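Local coordinates for arabinan endo-1,5-alpha-l-arabinosidase A (Cellvibrio cellulosa, PDB 1GYH), which hydrolyses the alpha-1,5-linked L-arabinofuranosyl backbone of linear arabinan, releasing mostly arabinotriose during breakdown of the plant cell wall, at residues V5-P10 and L21-P26; P26-Y31 and G62-P67. All blocks are in the same frame, centred on the assembly; numbering follows the deposited sequence.

In the fold
Interaction 1 is the more buried of the two: residues 5-10, a loop, lie against the end of strand 18-23; some of its hydrogen bonds hold the carboxylate of Asp9, the others tie the backbone of His8 to Ser23 and Thr24. Interaction 2 is only partly buried; it runs from an apolar interior around Ile28 to a solvent-exposed end at His63. The two share Pro26 and touch directly, since Leu21 O and Tyr31 N approach to 2.8 Å between neighbouring strands of one blade, and Thr24 OG1 lies 2.8 Å from Ala66 N. Residues 21-23 belong to the sheet of 18-23 and 29-33, whereas 25-26 edges the next sheet beside 63-72. Apolar and CH-pi packing dominates interaction 2.

Interaction 1: V5-P10 and L21-P26; sequences VDVHDP and LFSTGP
The imidazole of His8 stacks on the ring of His277, while at its edge ND1 donates to Asp9 OD2 (3.0 Å) and NE2 is bonded to Tyr279 OH. Asp9 OD2 lies close to the imidazole plane, but the ring N-H meets the carboxylate from above its own plane. The anti lone pair of OD2 is taken by Thr24 OG1, which crosses obliquely from the other segment at 2.6 Å. Two donors thus grip a single oxygen and fix the rotation of the carboxylate, and would be expected to favour its charged form. Threonine suits this place because its hydroxyl, beside the backbone N (chi1 -71°), also accepts from Ala66 N.

Behind the acid the backbone is clamped as well. Ser23 OG, anti to its own backbone N, receives a nearly straight bond from His8 N (3.0 Å, 171°), and Thr24 N returns one to His8 O. Pro10, which has no N-H to give, brings CA to 3.4 Å from Phe22 O in a CA-H...O contact. Beneath, Leu21 forks: CD1 packs on Pro10 CB at 3.8 Å, and CD2 meets Val7 CG1 tip to tip at 3.9 Å, so leucine's forked end lets one residue touch both. All this is consistent with the catalytic-base site of a family 43 five-bladed beta-propeller, with Asp9 probably the proton acceptor.

Interaction 2: P26-Y31 and G62-P67; sequences PGITIY and GHLWAP
Ile28 fills the tight, inner half of this contact. Its CG1 stands anti to the carbonyl carbon (chi1 -65°), and CD1 at the tip comes within 3.7 Å of Leu64 CB and 3.8 Å of Pro67 CB, so one methyl fits between two residues of strand 63-72. Ile28 runs roughly perpendicular to Leu64; Pro67 is met obliquely. Leu64 in turn carries CD1 over the backbone of Gly27, 3.7 Å from Gly27 C. Tyr80, which both Ile28 and Leu64 touch, brings strand 75-82 into the same apolar cluster. Branched aliphatic side chains suit this buried interior, and glycine suits position 27, where phi is positive (71°).

Toward solvent the contact thins to a single ring-on-ring contact. Pro26 and His63 run alongside each other in the same direction, and Pro26 CG sits over one face of the imidazole, 4.0 Å from its centroid and displaced from the ring centre, a CH-pi contact. The stiff, puckered pyrrolidine offers C-H groups to the ring of His63, an exposed residue. Between the two halves, Gly27 N donates to Gly62 O at 3.3 Å, a rather long bond directed nearly along the C=O axis, and Pro26 CA adds a CA-H...O contact to the same oxygen. Pro26 and His63 form an antiparallel, non-hydrogen-bonded pair at the outer edge of the sheet. Here a short edge strand links one propeller blade to the next, beside Gly62 and His63, which probably bind substrate in the arabinan cleft.

Interaction 1: V5-P10 and L21-P26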
# COMPACT_ATOMS: atom_id res chain seq x y z
N VAL A 5 -1.26 18.17 -3.95
CA VAL A 5 -1.48 17.48 -2.72
C VAL A 5 -0.34 16.54 -2.30
O VAL A 5 0.17 15.69 -3.07
CB VAL A 5 -2.94 16.94 -2.48
CG1 VAL A 5 -3.91 17.12 -3.62
CG2 VAL A 5 -3.00 15.64 -1.85
N ASP A 6 0.11 16.73 -1.07
CA ASP A 6 1.17 15.88 -0.49
C ASP A 6 0.60 14.70 0.27
O ASP A 6 -0.20 14.87 1.22
CB ASP A 6 2.15 16.69 0.38
CG ASP A 6 1.47 17.38 1.55
OD1 ASP A 6 0.58 18.21 1.33
OD2 ASP A 6 1.78 17.16 2.73
N VAL A 7 0.98 13.51 -0.19
CA VAL A 7 0.58 12.22 0.35
C VAL A 7 1.76 11.27 0.37
O VAL A 7 2.75 11.45 -0.34
CB VAL A 7 -0.57 11.55 -0.49
CG1 VAL A 7 -1.72 12.48 -0.61
CG2 VAL A 7 -0.08 11.07 -1.91
N HIS A 8 1.63 10.23 1.19
CA HIS A 8 2.62 9.14 1.26
C HIS A 8 1.82 7.85 1.34
O HIS A 8 0.90 7.72 2.19
CB HIS A 8 3.52 9.31 2.53
CG HIS A 8 4.93 8.82 2.37
ND1 HIS A 8 5.36 7.63 2.92
CD2 HIS A 8 6.02 9.38 1.77
CE1 HIS A 8 6.65 7.46 2.64
NE2 HIS A 8 7.08 8.52 1.96
N ASP A 9 2.14 6.89 0.48
CA ASP A 9 1.56 5.55 0.53
C ASP A 9 0.06 5.57 0.17
O ASP A 9 -0.73 4.96 0.87
CB ASP A 9 1.82 4.85 1.90
CG ASP A 9 3.26 5.06 2.41
OD1 ASP A 9 4.23 4.88 1.61
OD2 ASP A 9 3.49 5.42 3.60
N PRO A 10 -0.34 6.22 -0.93
CA PRO A 10 -1.76 6.46 -1.22
C PRO A 10 -2.56 5.27 -1.72
O PRO A 10 -2.03 4.39 -2.41
CB PRO A 10 -1.72 7.53 -2.30
CG PRO A 10 -0.51 7.16 -3.07
CD PRO A 10 0.53 6.77 -1.98
N LEU A 21 -9.39 9.56 -1.02
CA LEU A 21 -7.97 9.31 -1.03
C LEU A 21 -7.47 9.21 0.44
O LEU A 21 -7.84 10.03 1.30
CB LEU A 21 -7.25 10.44 -1.75
CG LEU A 21 -5.72 10.62 -1.61
CD1 LEU A 21 -4.93 9.53 -2.35
CD2 LEU A 21 -5.32 11.99 -2.14
N PHE A 22 -6.70 8.18 0.71
CA PHE A 22 -6.20 7.86 2.05
C PHE A 22 -4.69 7.87 2.01
O PHE A 22 -4.06 7.27 1.15
CB PHE A 22 -6.69 6.50 2.54
CG PHE A 22 -8.17 6.32 2.52
CD1 PHE A 22 -8.86 6.18 1.30
CD2 PHE A 22 -8.91 6.32 3.70
CE1 PHE A 22 -10.24 5.99 1.28
CE2 PHE A 22 -10.32 6.18 3.68
CZ PHE A 22 -10.98 6.02 2.46
N SER A 23 -4.08 8.52 3.02
CA SER A 23 -2.64 8.67 3.11
C SER A 23 -2.13 8.34 4.53
O SER A 23 -2.84 8.53 5.54
CB SER A 23 -2.25 10.12 2.75
OG SER A 23 -0.85 10.39 2.94
N THR A 24 -0.91 7.84 4.58
CA THR A 24 -0.11 7.89 5.81
C THR A 24 -0.21 9.28 6.44
O THR A 24 -0.18 10.29 5.75
CB THR A 24 1.36 7.56 5.46
OG1 THR A 24 1.46 6.16 5.13
CG2 THR A 24 2.32 7.80 6.69
N GLY A 25 -0.38 9.32 7.75
CA GLY A 25 -0.50 10.58 8.48
C GLY A 25 -1.26 10.41 9.80
O GLY A 25 -1.71 9.31 10.13
N PRO A 26 -1.42 11.49 10.56
CA PRO A 26 -2.09 11.40 11.88
C PRO A 26 -3.48 10.79 11.80
O PRO A 26 -4.34 11.38 11.15
CB PRO A 26 -2.14 12.86 12.33
CG PRO A 26 -0.98 13.48 11.62
CD PRO A 26 -1.01 12.87 10.25

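Interaction 2: P26-Y31 and G62-P67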
# COMPACT_ATOMS: atom_id res chain seq x y z
N PRO A 26 -1.42 11.49 10.56
CA PRO A 26 -2.09 11.40 11.88
C PRO A 26 -3.48 10.79 11.80
O PRO A 26 -4.34 11.38 11.15
CB PRO A 26 -2.14 12.86 12.33
CG PRO A 26 -0.98 13.48 11.62
CD PRO A 26 -1.01 12.87 10.25
N GLY A 27 -3.70 9.62 12.39
CA GLY A 27 -5.04 9.00 12.37
C GLY A 27 -5.51 8.45 10.99
O GLY A 27 -6.62 7.98 10.90
N ILE A 28 -4.61 8.43 10.01
CA ILE A 28 -4.87 8.24 8.56
C ILE A 28 -5.63 9.45 7.99
O ILE A 28 -6.73 9.75 8.42
CB ILE A 28 -5.59 6.95 8.22
CG1 ILE A 28 -4.77 5.70 8.55
CG2 ILE A 28 -5.95 6.91 6.70
CD1 ILE A 28 -3.46 5.50 7.81
N THR A 29 -5.01 10.17 7.07
CA THR A 29 -5.57 11.38 6.48
C THR A 29 -6.46 10.99 5.29
O THR A 29 -6.05 10.18 4.46
CB THR A 29 -4.46 12.31 5.98
OG1 THR A 29 -3.45 12.54 6.98
CG2 THR A 29 -5.03 13.68 5.66
N ILE A 30 -7.67 11.55 5.25
CA ILE A 30 -8.67 11.29 4.19
C ILE A 30 -9.03 12.57 3.43
O ILE A 30 -9.36 13.58 4.04
CB ILE A 30 -9.95 10.67 4.75
CG1 ILE A 30 -9.66 9.54 5.74
CG2 ILE A 30 -10.87 10.18 3.53
CD1 ILE A 30 -10.96 8.96 6.49
N TYR A 31 -8.95 12.50 2.08
CA TYR A 31 -9.41 13.54 1.18
C TYR A 31 -10.54 13.05 0.27
O TYR A 31 -10.67 11.84 0.04
CB TYR A 31 -8.30 14.02 0.28
CG TYR A 31 -7.07 14.47 0.98
CD1 TYR A 31 -6.08 13.56 1.33
CD2 TYR A 31 -6.88 15.83 1.30
CE1 TYR A 31 -4.91 13.97 1.95
CE2 TYR A 31 -5.69 16.26 1.94
CZ TYR A 31 -4.74 15.33 2.28
OH TYR A 31 -3.57 15.72 2.91
N GLY A 62 1.49 9.11 16.92
CA GLY A 62 0.21 9.45 16.32
C GLY A 62 0.05 9.23 14.81
O GLY A 62 -1.07 9.26 14.34
N HIS A 63 1.15 9.02 14.08
CA HIS A 63 1.13 8.80 12.63
C HIS A 63 0.90 7.33 12.29
O HIS A 63 1.73 6.47 12.60
CB HIS A 63 2.42 9.28 11.95
CG HIS A 63 2.61 10.75 12.02
ND1 HIS A 63 2.49 11.59 10.92
CD2 HIS A 63 2.85 11.56 13.08
CE1 HIS A 63 2.67 12.84 11.30
NE2 HIS A 63 2.87 12.85 12.61
N LEU A 64 -0.24 7.05 11.66
CA LEU A 64 -0.53 5.71 11.15
C LEU A 64 -0.03 5.59 9.72
O LEU A 64 -0.02 6.58 8.98
CB LEU A 64 -2.03 5.42 11.24
CG LEU A 64 -2.64 5.45 12.65
CD1 LEU A 64 -4.19 5.37 12.61
CD2 LEU A 64 -2.06 4.28 13.46
N TRP A 65 0.42 4.38 9.34
CA TRP A 65 1.12 4.21 8.06
C TRP A 65 0.36 3.28 7.10
O TRP A 65 -0.26 2.30 7.53
CB TRP A 65 2.48 3.57 8.21
CG TRP A 65 3.55 4.20 9.15
CD1 TRP A 65 3.50 5.36 9.85
CD2 TRP A 65 4.80 3.60 9.45
NE1 TRP A 65 4.66 5.52 10.57
CE2 TRP A 65 5.48 4.45 10.33
CE3 TRP A 65 5.42 2.42 9.05
CZ2 TRP A 65 6.77 4.15 10.83
CZ3 TRP A 65 6.74 2.12 9.54
CH2 TRP A 65 7.37 2.99 10.42
N ALA A 66 0.49 3.59 5.81
CA ALA A 66 0.24 2.65 4.68
C ALA A 66 -1.15 2.02 4.69
O ALA A 66 -1.32 0.80 4.78
CB ALA A 66 1.38 1.59 4.64
N PRO A 67 -2.17 2.85 4.57
CA PRO A 67 -3.53 2.35 4.64
C PRO A 67 -3.88 1.49 3.38
O PRO A 67 -3.23 1.62 2.31
CB PRO A 67 -4.36 3.64 4.66
CG PRO A 67 -3.55 4.66 3.94
CD PRO A 67 -2.12 4.30 4.29